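Local coordinates for Serine/threonine-protein kinase Tel1 (Chaetomium thermophilum, PDB 6SKY), which is a serine/threonine protein kinase of the ATM family that probably senses DNA damage and activates checkpoint signalling, at residues R2245-S2250 and P2274-L2279; Q2290-Q2294 and N2380-S2384; D2685-C2691 and V2713-H2718; F2717-R2722 and R2802-G2807. All coordinates share one frame; numbering follows the deposited sequence.

Contact 1: residues R2245-S2250 and P2274-L2279; sequences RSDLLS and PALKEL
L2249 lays its CD1 methyl against the ring of P2274, 3.7 Å from the proline CB, the two side chains crossing at roughly a right angle. L2249 CD1 also reaches the aliphatic part of E2278, at 4.1 Å from E2278 CG, while nearer the backbone the CB atoms of L2249 and A2275 lie 4.1 Å apart. This branch does double duty, because on its own helix CD1 also sits over the centre of the R2245 guanidinium face. Beside this apolar layer R2245 runs out nearly extended and meets E2278, whose chain bends at chi2 (-58°) to bring the carboxylate back toward the arginine. The salt bridge joins R2245 NH2 and E2278 OE2 at 3.1 Å; OE2 lies at the edge of the guanidinium, but the two planes are 76° apart and the hydrogen bond is weak. The segments belong to successive helices, 2245-2259 and 2264-2279, which form an antiparallel hairpin in the alpha-solenoid FAT region, their local axes 8.4 Å apart at 167°. Small residues allow this closeness, with the CA atoms of S2246 and A2275 4.5 Å apart. S2246 also packs its CB on E2278 CB, whereas its OG bonds to E2287 at the start of the next helix. A second acid, D2231 of the preceding helix 2220-2232, forms a salt bridge with NE of R2245.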
loop_
_atom_site.group_PDB
_atom_site.type_symbol
_atom_site.label_atom_id
_atom_site.label_comp_id
_atom_site.label_asym_id
_atom_site.label_seq_id
_atom_site.Cartn_x
_atom_site.Cartn_y
_atom_site.Cartn_z
ATOM N N ARG A 2245 23.207 -11.010 22.584
ATOM C CA ARG A 2245 23.037 -9.573 22.695
ATOM C C ARG A 2245 23.521 -8.834 21.462
ATOM O O ARG A 2245 23.045 -7.730 21.197
ATOM C CB ARG A 2245 23.763 -9.041 23.924
ATOM C CG ARG A 2245 23.089 -7.838 24.515
ATOM C CD ARG A 2245 24.062 -6.952 25.234
ATOM N NE ARG A 2245 23.524 -5.610 25.393
ATOM C CZ ARG A 2245 24.267 -4.530 25.587
ATOM N NH1 ARG A 2245 23.697 -3.345 25.716
ATOM N NH2 ARG A 2245 25.585 -4.634 25.639
ATOM N N SER A 2246 24.431 -9.421 20.690
ATOM C CA SER A 2246 24.935 -8.746 19.506
ATOM C C SER A 2246 23.950 -8.805 18.355
ATOM O O SER A 2246 23.839 -7.840 17.600
ATOM C CB SER A 2246 26.268 -9.341 19.078
ATOM O OG SER A 2246 26.076 -10.596 18.475
ATOM N N ASP A 2247 23.202 -9.895 18.212
ATOM C CA ASP A 2247 22.190 -9.909 17.166
ATOM C C ASP A 2247 21.014 -9.018 17.525
ATOM O O ASP A 2247 20.439 -8.379 16.644
ATOM C CB ASP A 2247 21.733 -11.336 16.878
ATOM C CG ASP A 2247 20.711 -11.839 17.861
ATOM O OD1 ASP A 2247 19.516 -11.515 17.711
ATOM O OD2 ASP A 2247 21.098 -12.584 18.780
ATOM N N LEU A 2248 20.676 -8.919 18.808
ATOM C CA LEU A 2248 19.670 -7.955 19.232
ATOM C C LEU A 2248 20.132 -6.531 18.967
ATOM O O LEU A 2248 19.372 -5.704 18.453
ATOM C CB LEU A 2248 19.353 -8.153 20.710
ATOM C CG LEU A 2248 18.442 -7.125 21.371
ATOM C CD1 LEU A 2248 17.098 -7.104 20.720
ATOM C CD2 LEU A 2248 18.308 -7.429 22.827
ATOM N N LEU A 2249 21.382 -6.223 19.310
ATOM C CA LEU A 2249 21.883 -4.871 19.107
ATOM C C LEU A 2249 21.945 -4.516 17.634
ATOM O O LEU A 2249 21.605 -3.396 17.247
ATOM C CB LEU A 2249 23.254 -4.715 19.742
ATOM C CG LEU A 2249 23.253 -4.472 21.241
ATOM C CD1 LEU A 2249 24.654 -4.284 21.709
ATOM C CD2 LEU A 2249 22.433 -3.265 21.565
ATOM N N SER A 2250 22.368 -5.451 16.787
ATOM C CA SER A 2250 22.439 -5.144 15.368
ATOM C C SER A 2250 21.055 -5.069 14.740
ATOM O O SER A 2250 20.851 -4.309 13.792
ATOM C CB SER A 2250 23.308 -6.167 14.655
ATOM O OG SER A 2250 22.691 -7.429 14.640
ATOM N N PRO A 2274 28.955 -1.336 20.062
ATOM C CA PRO A 2274 28.590 -2.300 21.105
ATOM C C PRO A 2274 28.379 -3.708 20.589
ATOM O O PRO A 2274 28.720 -4.657 21.290
ATOM C CB PRO A 2274 27.306 -1.703 21.676
ATOM C CG PRO A 2274 27.510 -0.286 21.547
ATOM C CD PRO A 2274 28.225 -0.073 20.255
ATOM N N ALA A 2275 27.840 -3.884 19.385
ATOM C CA ALA A 2275 27.639 -5.231 18.866
ATOM C C ALA A 2275 28.970 -5.904 18.558
ATOM O O ALA A 2275 29.196 -7.062 18.933
ATOM C CB ALA A 2275 26.755 -5.190 17.628
ATOM N N LEU A 2276 29.870 -5.191 17.882
ATOM C CA LEU A 2276 31.187 -5.767 17.635
ATOM C C LEU A 2276 31.914 -6.071 18.933
ATOM O O LEU A 2276 32.679 -7.035 19.002
ATOM C CB LEU A 2276 32.035 -4.840 16.772
ATOM C CG LEU A 2276 31.941 -5.034 15.261
ATOM C CD1 LEU A 2276 30.717 -4.366 14.708
ATOM C CD2 LEU A 2276 33.172 -4.478 14.600
ATOM N N LYS A 2277 31.690 -5.270 19.970
ATOM C CA LYS A 2277 32.312 -5.555 21.254
ATOM C C LYS A 2277 31.661 -6.748 21.943
ATOM O O LYS A 2277 32.332 -7.482 22.672
ATOM C CB LYS A 2277 32.247 -4.314 22.135
ATOM C CG LYS A 2277 32.988 -4.436 23.435
ATOM C CD LYS A 2277 33.074 -3.097 24.142
ATOM C CE LYS A 2277 33.866 -3.216 25.436
ATOM N NZ LYS A 2277 33.914 -1.932 26.187
ATOM N N GLU A 2278 30.363 -6.957 21.728
ATOM C CA GLU A 2278 29.691 -8.121 22.291
ATOM C C GLU A 2278 30.147 -9.404 21.632
ATOM O O GLU A 2278 30.037 -10.473 22.234
ATOM C CB GLU A 2278 28.179 -8.002 22.148
ATOM C CG GLU A 2278 27.556 -6.941 23.004
ATOM C CD GLU A 2278 27.841 -7.140 24.466
ATOM O OE1 GLU A 2278 27.672 -8.274 24.950
ATOM O OE2 GLU A 2278 28.243 -6.163 25.131
ATOM N N LEU A 2279 30.620 -9.335 20.389
ATOM C CA LEU A 2279 31.135 -10.547 19.758
ATOM C C LEU A 2279 32.247 -11.186 20.580
ATOM O O LEU A 2279 32.367 -12.414 20.605
ATOM C CB LEU A 2279 31.630 -10.246 18.350
ATOM C CG LEU A 2279 30.541 -10.223 17.293
ATOM C CD1 LEU A 2279 31.154 -10.102 15.935
ATOM C CD2 LEU A 2279 29.720 -11.471 17.392
#

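Contact 2: residues Q2290-Q2294 and N2380-S2384; sequences QVFHQ and NYLLS
F2292 and L2383 make the central contact: the leucine CB lies over one face of the ring, 4.1 Å from its centroid, in a CH-pi arrangement displaced toward the CD2 side. Farther along the leucine, L2383 CD1 comes within 4.0 Å of F2292 CE1. With CG anti to the carbonyl carbon (chi1 -70°), the F2292 ring turns one face to L2383. N2380 approaches F2292 at CD1 with its OD1, 3.7 Å away, amide and ring planes only 22° apart, and rests its CB on the F2292 carbonyl oxygen. Nearer the backbone, the CB atoms of F2292 and S2384 are 3.8 Å apart, which lets the backbones draw close, and H2293 packs its CB near S2384 OG. Helices 2286-2303 and 2348-2387 thus pack antiparallel within the FAT domain, their local axes 8.1 Å apart and crossing at -154°, with 85 residues of chain between the two segments. In the next shell, the H2293 ring is fixed from outside by a hydrogen bond from ND1 to D2394 and by stacking on H2391. L2279 of helix 2264-2279 also packs against F2292.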
loop_
_atom_site.group_PDB
_atom_site.type_symbol
_atom_site.label_atom_id
_atom_site.label_comp_id
_atom_site.label_asym_id
_atom_site.label_seq_id
_atom_site.Cartn_x
_atom_site.Cartn_y
_atom_site.Cartn_z
ATOM N N GLN A 2290 26.729 -11.729 10.460
ATOM C CA GLN A 2290 25.661 -10.738 10.438
ATOM C C GLN A 2290 26.133 -9.404 10.997
ATOM O O GLN A 2290 25.849 -8.349 10.420
ATOM C CB GLN A 2290 24.459 -11.260 11.218
ATOM C CG GLN A 2290 23.283 -10.310 11.288
ATOM C CD GLN A 2290 22.622 -10.084 9.947
ATOM O OE1 GLN A 2290 23.099 -9.298 9.128
ATOM N NE2 GLN A 2290 21.506 -10.762 9.719
ATOM N N VAL A 2291 26.880 -9.427 12.099
ATOM C CA VAL A 2291 27.362 -8.177 12.684
ATOM C C VAL A 2291 28.294 -7.445 11.722
ATOM O O VAL A 2291 28.183 -6.226 11.528
ATOM C CB VAL A 2291 28.047 -8.457 14.032
ATOM C CG1 VAL A 2291 28.611 -7.203 14.600
ATOM C CG2 VAL A 2291 27.068 -9.048 14.988
ATOM N N PHE A 2292 29.221 -8.172 11.102
ATOM C CA PHE A 2292 30.203 -7.544 10.226
ATOM C C PHE A 2292 29.561 -7.020 8.955
ATOM O O PHE A 2292 29.922 -5.941 8.479
ATOM C CB PHE A 2292 31.303 -8.535 9.881
ATOM C CG PHE A 2292 32.191 -8.875 11.022
ATOM C CD1 PHE A 2292 32.594 -7.911 11.902
ATOM C CD2 PHE A 2292 32.631 -10.164 11.207
ATOM C CE1 PHE A 2292 33.411 -8.224 12.946
ATOM C CE2 PHE A 2292 33.445 -10.476 12.250
ATOM C CZ PHE A 2292 33.836 -9.506 13.118
ATOM N N HIS A 2293 28.615 -7.758 8.384
ATOM C CA HIS A 2293 27.924 -7.247 7.211
ATOM C C HIS A 2293 27.104 -6.013 7.549
ATOM O O HIS A 2293 27.074 -5.053 6.774
ATOM C CB HIS A 2293 27.034 -8.326 6.618
ATOM C CG HIS A 2293 26.303 -7.889 5.395
ATOM N ND1 HIS A 2293 26.918 -7.755 4.172
ATOM C CD2 HIS A 2293 25.009 -7.547 5.206
ATOM C CE1 HIS A 2293 26.032 -7.354 3.279
ATOM N NE2 HIS A 2293 24.868 -7.216 3.883
ATOM N N GLN A 2294 26.428 -6.023 8.697
ATOM C CA GLN A 2294 25.713 -4.846 9.169
ATOM C C GLN A 2294 26.615 -3.625 9.199
ATOM O O GLN A 2294 26.284 -2.569 8.648
ATOM C CB GLN A 2294 25.169 -5.131 10.564
ATOM C CG GLN A 2294 24.090 -4.210 11.027
ATOM C CD GLN A 2294 22.841 -4.407 10.248
ATOM O OE1 GLN A 2294 22.325 -5.518 10.156
ATOM N NE2 GLN A 2294 22.346 -3.337 9.656
ATOM N N ASN A 2380 35.478 -4.546 7.309
ATOM C CA ASN A 2380 34.332 -5.362 7.675
ATOM C C ASN A 2380 33.778 -6.152 6.502
ATOM O O ASN A 2380 33.236 -7.232 6.715
ATOM C CB ASN A 2380 33.245 -4.497 8.291
ATOM C CG ASN A 2380 33.614 -3.993 9.653
ATOM O OD1 ASN A 2380 33.878 -4.763 10.561
ATOM N ND2 ASN A 2380 33.644 -2.691 9.801
ATOM N N TYR A 2381 33.913 -5.671 5.266
ATOM C CA TYR A 2381 33.577 -6.523 4.127
ATOM C C TYR A 2381 34.462 -7.758 4.100
ATOM O O TYR A 2381 33.981 -8.881 3.913
ATOM C CB TYR A 2381 33.713 -5.753 2.819
ATOM C CG TYR A 2381 32.456 -5.062 2.393
ATOM C CD1 TYR A 2381 31.240 -5.685 2.499
ATOM C CD2 TYR A 2381 32.485 -3.775 1.903
ATOM C CE1 TYR A 2381 30.098 -5.057 2.122
ATOM C CE2 TYR A 2381 31.346 -3.142 1.527
ATOM C CZ TYR A 2381 30.154 -3.787 1.637
ATOM O OH TYR A 2381 29.002 -3.156 1.260
ATOM N N LEU A 2382 35.765 -7.570 4.301
ATOM C CA LEU A 2382 36.665 -8.715 4.271
ATOM C C LEU A 2382 36.409 -9.664 5.433
ATOM O O LEU A 2382 36.501 -10.882 5.269
ATOM C CB LEU A 2382 38.111 -8.246 4.272
ATOM C CG LEU A 2382 38.559 -7.693 2.934
ATOM C CD1 LEU A 2382 39.979 -7.262 3.037
ATOM C CD2 LEU A 2382 38.394 -8.738 1.873
ATOM N N LEU A 2383 36.095 -9.136 6.614
ATOM C CA LEU A 2383 35.793 -10.013 7.739
ATOM C C LEU A 2383 34.482 -10.753 7.533
ATOM O O LEU A 2383 34.351 -11.909 7.936
ATOM C CB LEU A 2383 35.747 -9.221 9.036
ATOM C CG LEU A 2383 37.070 -8.714 9.582
ATOM C CD1 LEU A 2383 36.826 -7.912 10.824
ATOM C CD2 LEU A 2383 37.983 -9.858 9.881
ATOM N N SER A 2384 33.498 -10.108 6.915
ATOM C CA SER A 2384 32.222 -10.762 6.681
ATOM C C SER A 2384 32.325 -11.852 5.633
ATOM O O SER A 2384 31.595 -12.843 5.708
ATOM C CB SER A 2384 31.188 -9.739 6.252
ATOM O OG SER A 2384 30.278 -10.316 5.347
#

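Contact 3: residues D2685-C2691 and V2713-H2718; sequences DLKGSQC and VTERFH
In both D2685 (chi1 -78°) and H2718 (chi1 -54°) CG stands anti to the carbonyl carbon, and these torsions bring carboxylate and imidazole together, with their planes 31° apart. D2685 OD2 takes the ND1 hydrogen of H2718 on its syn lone pair at 2.7 Å, and on its anti side, out of the carboxylate plane, it also accepts the backbone N of H2718 at 3.2 Å. One oxygen thus ties down both the main chain and the ring of a single residue. Without the carboxylate, as with an alanine here, the N-H and ND1 of H2718 would probably lose their shared acceptor and the imidazole would be freer to turn. Next along the chain, L2686 lays CD2 over one face of the R2716 guanidinium, 3.6 Å from NH2, while its backbone N makes a weak bond to the R2716 carbonyl oxygen. The carbonyl oxygen of L2686 faces the edge of the F2717 ring at CE1. C2691 SG meets the F2717 ring obliquely, 4.0 Å from its centroid, and also packs at 4.0 Å on V2713 CG1. Outside the pair, H2678 stacks on F2717 and Y2943 of the FATC tail meets it edge-to-face. The contacts of D2685-C2691 join the type I turn T2714-F2717 to the start of helix 2688-2697, in the C-terminal lobe of the PI3-kinase-like catalytic domain, with a His-carboxylate hydrogen bond tying H2718 to the residues before the helix.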
loop_
_atom_site.group_PDB
_atom_site.type_symbol
_atom_site.label_atom_id
_atom_site.label_comp_id
_atom_site.label_asym_id
_atom_site.label_seq_id
_atom_site.Cartn_x
_atom_site.Cartn_y
_atom_site.Cartn_z
ATOM N N ASP A 2685 0.742 -20.295 -48.505
ATOM C CA ASP A 2685 1.311 -19.044 -48.038
ATOM C C ASP A 2685 2.613 -18.742 -48.766
ATOM O O ASP A 2685 3.168 -19.577 -49.481
ATOM C CB ASP A 2685 1.563 -19.096 -46.536
ATOM C CG ASP A 2685 0.310 -18.894 -45.728
ATOM O OD1 ASP A 2685 -0.776 -18.783 -46.328
ATOM O OD2 ASP A 2685 0.411 -18.839 -44.488
ATOM N N LEU A 2686 3.100 -17.523 -48.578
ATOM C CA LEU A 2686 4.401 -17.155 -49.099
ATOM C C LEU A 2686 5.492 -17.955 -48.405
ATOM O O LEU A 2686 5.351 -18.381 -47.260
ATOM C CB LEU A 2686 4.665 -15.668 -48.892
ATOM C CG LEU A 2686 3.813 -14.639 -49.617
ATOM C CD1 LEU A 2686 4.128 -13.277 -49.072
ATOM C CD2 LEU A 2686 4.092 -14.686 -51.095
ATOM N N LYS A 2687 6.596 -18.155 -49.110
ATOM C CA LYS A 2687 7.769 -18.707 -48.465
ATOM C C LYS A 2687 8.366 -17.677 -47.517
ATOM O O LYS A 2687 7.966 -16.516 -47.489
ATOM C CB LYS A 2687 8.802 -19.131 -49.500
ATOM C CG LYS A 2687 8.310 -20.148 -50.490
ATOM C CD LYS A 2687 8.413 -21.535 -49.926
ATOM C CE LYS A 2687 8.097 -22.571 -50.979
ATOM N NZ LYS A 2687 8.317 -23.951 -50.480
ATOM N N GLY A 2688 9.339 -18.112 -46.721
ATOM C CA GLY A 2688 10.015 -17.176 -45.843
ATOM C C GLY A 2688 10.950 -16.259 -46.601
ATOM O O GLY A 2688 11.069 -15.075 -46.281
ATOM N N SER A 2689 11.615 -16.790 -47.624
ATOM C CA SER A 2689 12.507 -15.975 -48.436
ATOM C C SER A 2689 11.743 -14.934 -49.240
ATOM O O SER A 2689 12.239 -13.823 -49.437
ATOM C CB SER A 2689 13.326 -16.869 -49.358
ATOM O OG SER A 2689 12.513 -17.859 -49.949
ATOM N N GLN A 2690 10.534 -15.259 -49.692
ATOM C CA GLN A 2690 9.742 -14.280 -50.421
ATOM C C GLN A 2690 9.306 -13.138 -49.518
ATOM O O GLN A 2690 9.331 -11.972 -49.926
ATOM C CB GLN A 2690 8.539 -14.965 -51.054
ATOM C CG GLN A 2690 8.919 -16.193 -51.841
ATOM C CD GLN A 2690 7.735 -16.883 -52.469
ATOM O OE1 GLN A 2690 6.591 -16.482 -52.272
ATOM N NE2 GLN A 2690 8.003 -17.927 -53.237
ATOM N N CYS A 2691 8.912 -13.449 -48.282
ATOM C CA CYS A 2691 8.586 -12.405 -47.318
ATOM C C CYS A 2691 9.802 -11.548 -47.005
ATOM O O CYS A 2691 9.703 -10.317 -46.938
ATOM C CB CYS A 2691 8.034 -13.024 -46.036
ATOM S SG CYS A 2691 6.473 -13.879 -46.206
ATOM N N VAL A 2713 2.327 -8.485 -46.397
ATOM C CA VAL A 2713 3.098 -9.717 -46.264
ATOM C C VAL A 2713 2.597 -10.560 -45.101
ATOM O O VAL A 2713 2.528 -11.786 -45.205
ATOM C CB VAL A 2713 4.596 -9.396 -46.131
ATOM C CG1 VAL A 2713 5.250 -10.286 -45.106
ATOM C CG2 VAL A 2713 5.274 -9.570 -47.460
ATOM N N THR A 2714 2.234 -9.943 -43.979
ATOM C CA THR A 2714 1.741 -10.747 -42.871
ATOM C C THR A 2714 0.297 -11.181 -43.048
ATOM O O THR A 2714 -0.171 -12.019 -42.277
ATOM C CB THR A 2714 1.880 -10.015 -41.541
ATOM O OG1 THR A 2714 0.979 -8.911 -41.497
ATOM C CG2 THR A 2714 3.281 -9.529 -41.357
ATOM N N GLU A 2715 -0.428 -10.643 -44.023
ATOM C CA GLU A 2715 -1.732 -11.219 -44.324
ATOM C C GLU A 2715 -1.636 -12.531 -45.086
ATOM O O GLU A 2715 -2.643 -13.232 -45.203
ATOM C CB GLU A 2715 -2.579 -10.226 -45.112
ATOM C CG GLU A 2715 -3.434 -9.352 -44.226
ATOM C CD GLU A 2715 -3.903 -8.090 -44.912
ATOM O OE1 GLU A 2715 -3.596 -7.902 -46.107
ATOM O OE2 GLU A 2715 -4.580 -7.276 -44.250
ATOM N N ARG A 2716 -0.462 -12.877 -45.598
ATOM C CA ARG A 2716 -0.237 -14.120 -46.320
ATOM C C ARG A 2716 0.798 -14.985 -45.618
ATOM O O ARG A 2716 1.529 -15.731 -46.259
ATOM C CB ARG A 2716 0.209 -13.841 -47.750
ATOM C CG ARG A 2716 -0.795 -13.104 -48.582
ATOM C CD ARG A 2716 -0.419 -13.211 -50.031
ATOM N NE ARG A 2716 -0.258 -14.604 -50.432
ATOM C CZ ARG A 2716 0.297 -14.991 -51.574
ATOM N NH1 ARG A 2716 0.404 -16.279 -51.859
ATOM N NH2 ARG A 2716 0.749 -14.088 -52.431
ATOM N N PHE A 2717 0.871 -14.882 -44.300
ATOM C CA PHE A 2717 1.868 -15.602 -43.521
ATOM C C PHE A 2717 1.249 -15.830 -42.154
ATOM O O PHE A 2717 1.027 -14.870 -41.416
ATOM C CB PHE A 2717 3.157 -14.798 -43.427
ATOM C CG PHE A 2717 4.393 -15.627 -43.303
ATOM C CD1 PHE A 2717 4.834 -16.391 -44.351
ATOM C CD2 PHE A 2717 5.134 -15.606 -42.150
ATOM C CE1 PHE A 2717 5.971 -17.136 -44.240
ATOM C CE2 PHE A 2717 6.272 -16.348 -42.045
ATOM C CZ PHE A 2717 6.690 -17.111 -43.089
ATOM N N HIS A 2718 0.948 -17.072 -41.829
ATOM C CA HIS A 2718 0.254 -17.343 -40.585
ATOM C C HIS A 2718 1.165 -18.065 -39.612
ATOM O O HIS A 2718 1.951 -18.912 -40.031
ATOM C CB HIS A 2718 -0.993 -18.195 -40.825
ATOM C CG HIS A 2718 -1.926 -17.630 -41.842
ATOM N ND1 HIS A 2718 -1.827 -17.919 -43.184
ATOM C CD2 HIS A 2718 -2.976 -16.786 -41.716
ATOM C CE1 HIS A 2718 -2.776 -17.280 -43.840
ATOM N NE2 HIS A 2718 -3.486 -16.585 -42.973
#

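Contact 4: residues F2717-R2722 and R2802-G2807; sequences FHPVMR and RDIVDG
The R2802 guanidinium has P2719 CD over one face and the carbonyl oxygen of F2717 at its edge. R2802 NH1 and NH2 grip F2717 O end-on, each at 2.9 Å: NH1 comes nearly along the C=O axis, whereas NH2 stands above the carbonyl plane. R2722 presents the edge of its own guanidinium to D2806, the carboxylate turned 89° from it, with NH2 at 3.1 Å from OD2 in a salt bridge. From the opposite face of the carboxylate, the backbone N of R2722 reaches D2806 OD2 at 3.0 Å. R2722 NH2 also bonds to the P2719 carbonyl oxygen: chi1 of 72° places CG between the backbone N and the carbonyl carbon, and the extended chain carries NH2 there. A leucine in place of R2722 is likely to leave the D2806 charge without its mate and the P2719 carbonyl without this donor. Between the two arginines, P2719 CB packs on D2806 CB at 3.6 Å, and the N-H of V2720 bonds to D2803 OD2 at 3.2 Å. D2803 is in turn positioned by H2678, which bonds to its OD1, and R2802 NH2 also binds the carbonyl of Y2943. Helix 2802-2806 is thus fastened to the loop between helices 2703-2714 and 2722-2726, with helix 2670-2681 packing on V2720 and D2803 and the chain's C-terminal end close by.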
loop_
_atom_site.group_PDB
_atom_site.type_symbol
_atom_site.label_atom_id
_atom_site.label_comp_id
_atom_site.label_asym_id
_atom_site.label_seq_id
_atom_site.Cartn_x
_atom_site.Cartn_y
_atom_site.Cartn_z
ATOM N N PHE A 2717 0.871 -14.882 -44.300
ATOM C CA PHE A 2717 1.868 -15.602 -43.521
ATOM C C PHE A 2717 1.249 -15.830 -42.154
ATOM O O PHE A 2717 1.027 -14.870 -41.416
ATOM C CB PHE A 2717 3.157 -14.798 -43.427
ATOM C CG PHE A 2717 4.393 -15.627 -43.303
ATOM C CD1 PHE A 2717 4.834 -16.391 -44.351
ATOM C CD2 PHE A 2717 5.134 -15.606 -42.150
ATOM C CE1 PHE A 2717 5.971 -17.136 -44.240
ATOM C CE2 PHE A 2717 6.272 -16.348 -42.045
ATOM C CZ PHE A 2717 6.690 -17.111 -43.089
ATOM N N HIS A 2718 0.948 -17.072 -41.829
ATOM C CA HIS A 2718 0.254 -17.343 -40.585
ATOM C C HIS A 2718 1.165 -18.065 -39.612
ATOM O O HIS A 2718 1.951 -18.912 -40.031
ATOM C CB HIS A 2718 -0.993 -18.195 -40.825
ATOM C CG HIS A 2718 -1.926 -17.630 -41.842
ATOM N ND1 HIS A 2718 -1.827 -17.919 -43.184
ATOM C CD2 HIS A 2718 -2.976 -16.786 -41.716
ATOM C CE1 HIS A 2718 -2.776 -17.280 -43.840
ATOM N NE2 HIS A 2718 -3.486 -16.585 -42.973
ATOM N N PRO A 2719 1.077 -17.770 -38.321
ATOM C CA PRO A 2719 1.975 -18.407 -37.353
ATOM C C PRO A 2719 1.730 -19.899 -37.219
ATOM O O PRO A 2719 0.609 -20.387 -37.364
ATOM C CB PRO A 2719 1.654 -17.676 -36.049
ATOM C CG PRO A 2719 0.343 -17.059 -36.264
ATOM C CD PRO A 2719 0.247 -16.733 -37.696
ATOM N N VAL A 2720 2.806 -20.629 -36.928
ATOM C CA VAL A 2720 2.759 -22.080 -36.818
ATOM C C VAL A 2720 3.457 -22.565 -35.558
ATOM O O VAL A 2720 3.758 -23.752 -35.434
ATOM C CB VAL A 2720 3.402 -22.749 -38.041
ATOM C CG1 VAL A 2720 2.663 -22.398 -39.286
ATOM C CG2 VAL A 2720 4.828 -22.337 -38.143
ATOM N N MET A 2721 3.735 -21.672 -34.617
ATOM C CA MET A 2721 4.554 -22.075 -33.483
ATOM C C MET A 2721 3.807 -23.011 -32.548
ATOM O O MET A 2721 4.430 -23.827 -31.862
ATOM C CB MET A 2721 5.040 -20.845 -32.737
ATOM C CG MET A 2721 5.979 -21.124 -31.601
ATOM S SD MET A 2721 7.554 -21.766 -32.127
ATOM C CE MET A 2721 8.146 -22.391 -30.570
ATOM N N ARG A 2722 2.480 -22.938 -32.532
ATOM C CA ARG A 2722 1.702 -23.794 -31.653
ATOM C C ARG A 2722 1.874 -25.264 -31.975
ATOM O O ARG A 2722 1.551 -26.110 -31.141
ATOM C CB ARG A 2722 0.232 -23.427 -31.737
ATOM C CG ARG A 2722 -0.412 -23.839 -33.007
ATOM C CD ARG A 2722 -1.748 -23.190 -33.138
ATOM N NE ARG A 2722 -2.347 -23.439 -34.437
ATOM C CZ ARG A 2722 -2.083 -22.734 -35.523
ATOM N NH1 ARG A 2722 -2.675 -23.028 -36.663
ATOM N NH2 ARG A 2722 -1.216 -21.743 -35.471
ATOM N N ARG A 2802 4.407 -12.515 -33.999
ATOM C CA ARG A 2802 3.192 -13.320 -33.960
ATOM C C ARG A 2802 3.490 -14.786 -33.700
ATOM O O ARG A 2802 2.664 -15.488 -33.111
ATOM C CB ARG A 2802 2.416 -13.178 -35.262
ATOM C CG ARG A 2802 1.774 -11.838 -35.472
ATOM C CD ARG A 2802 1.208 -11.758 -36.862
ATOM N NE ARG A 2802 2.184 -12.195 -37.849
ATOM C CZ ARG A 2802 1.868 -12.781 -38.993
ATOM N NH1 ARG A 2802 0.604 -13.003 -39.290
ATOM N NH2 ARG A 2802 2.817 -13.156 -39.827
ATOM N N ASP A 2803 4.656 -15.266 -34.122
ATOM C CA ASP A 2803 5.023 -16.647 -33.862
ATOM C C ASP A 2803 5.435 -16.875 -32.419
ATOM O O ASP A 2803 5.180 -17.948 -31.879
ATOM C CB ASP A 2803 6.145 -17.081 -34.794
ATOM C CG ASP A 2803 5.638 -17.846 -35.989
ATOM O OD1 ASP A 2803 5.491 -17.254 -37.074
ATOM O OD2 ASP A 2803 5.368 -19.048 -35.842
ATOM N N ILE A 2804 6.071 -15.904 -31.775
ATOM C CA ILE A 2804 6.395 -16.078 -30.367
ATOM C C ILE A 2804 5.120 -16.148 -29.543
ATOM O O ILE A 2804 5.010 -16.951 -28.616
ATOM C CB ILE A 2804 7.337 -14.959 -29.883
ATOM C CG1 ILE A 2804 8.799 -15.364 -30.041
ATOM C CG2 ILE A 2804 7.115 -14.664 -28.432
ATOM C CD1 ILE A 2804 9.227 -15.576 -31.430
ATOM N N VAL A 2805 4.127 -15.338 -29.890
ATOM C CA VAL A 2805 2.882 -15.302 -29.140
ATOM C C VAL A 2805 1.999 -16.492 -29.473
ATOM O O VAL A 2805 1.198 -16.924 -28.643
ATOM C CB VAL A 2805 2.169 -13.972 -29.409
ATOM C CG1 VAL A 2805 0.870 -13.911 -28.690
ATOM C CG2 VAL A 2805 3.031 -12.841 -28.973
ATOM N N ASP A 2806 2.126 -17.050 -30.676
ATOM C CA ASP A 2806 1.324 -18.211 -31.035
ATOM C C ASP A 2806 1.659 -19.420 -30.178
ATOM O O ASP A 2806 0.783 -20.240 -29.898
ATOM C CB ASP A 2806 1.523 -18.539 -32.506
ATOM C CG ASP A 2806 0.487 -19.495 -33.029
ATOM O OD1 ASP A 2806 -0.712 -19.175 -32.961
ATOM O OD2 ASP A 2806 0.864 -20.566 -33.524
ATOM N N GLY A 2807 2.908 -19.558 -29.757
ATOM C CA GLY A 2807 3.283 -20.676 -28.922
ATOM C C GLY A 2807 2.798 -20.587 -27.498
ATOM O O GLY A 2807 2.932 -21.562 -26.758
#

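The four contacts fall into two pairs, in chain order. Contacts 1 and 2 lie in the FAT domain, centres 12 Å apart, and touch through L2276 and L2279 packing on V2291 and F2292; helices 2264-2279 and 2286-2303 follow each other, so the helix packing runs on from one contact to the next. Contacts 3 and 4 lie in the kinase domain, centres 13 Å apart, sharing F2717 and H2718, and R2802 of contact 4 also reaches T2714 of contact 3. Between the pairs the centres are 52 to 70 Å apart, with no touch. One pair therefore belongs to the helical FAT scaffold, the other to the catalytic domain, where the FATC tail meets both contacts.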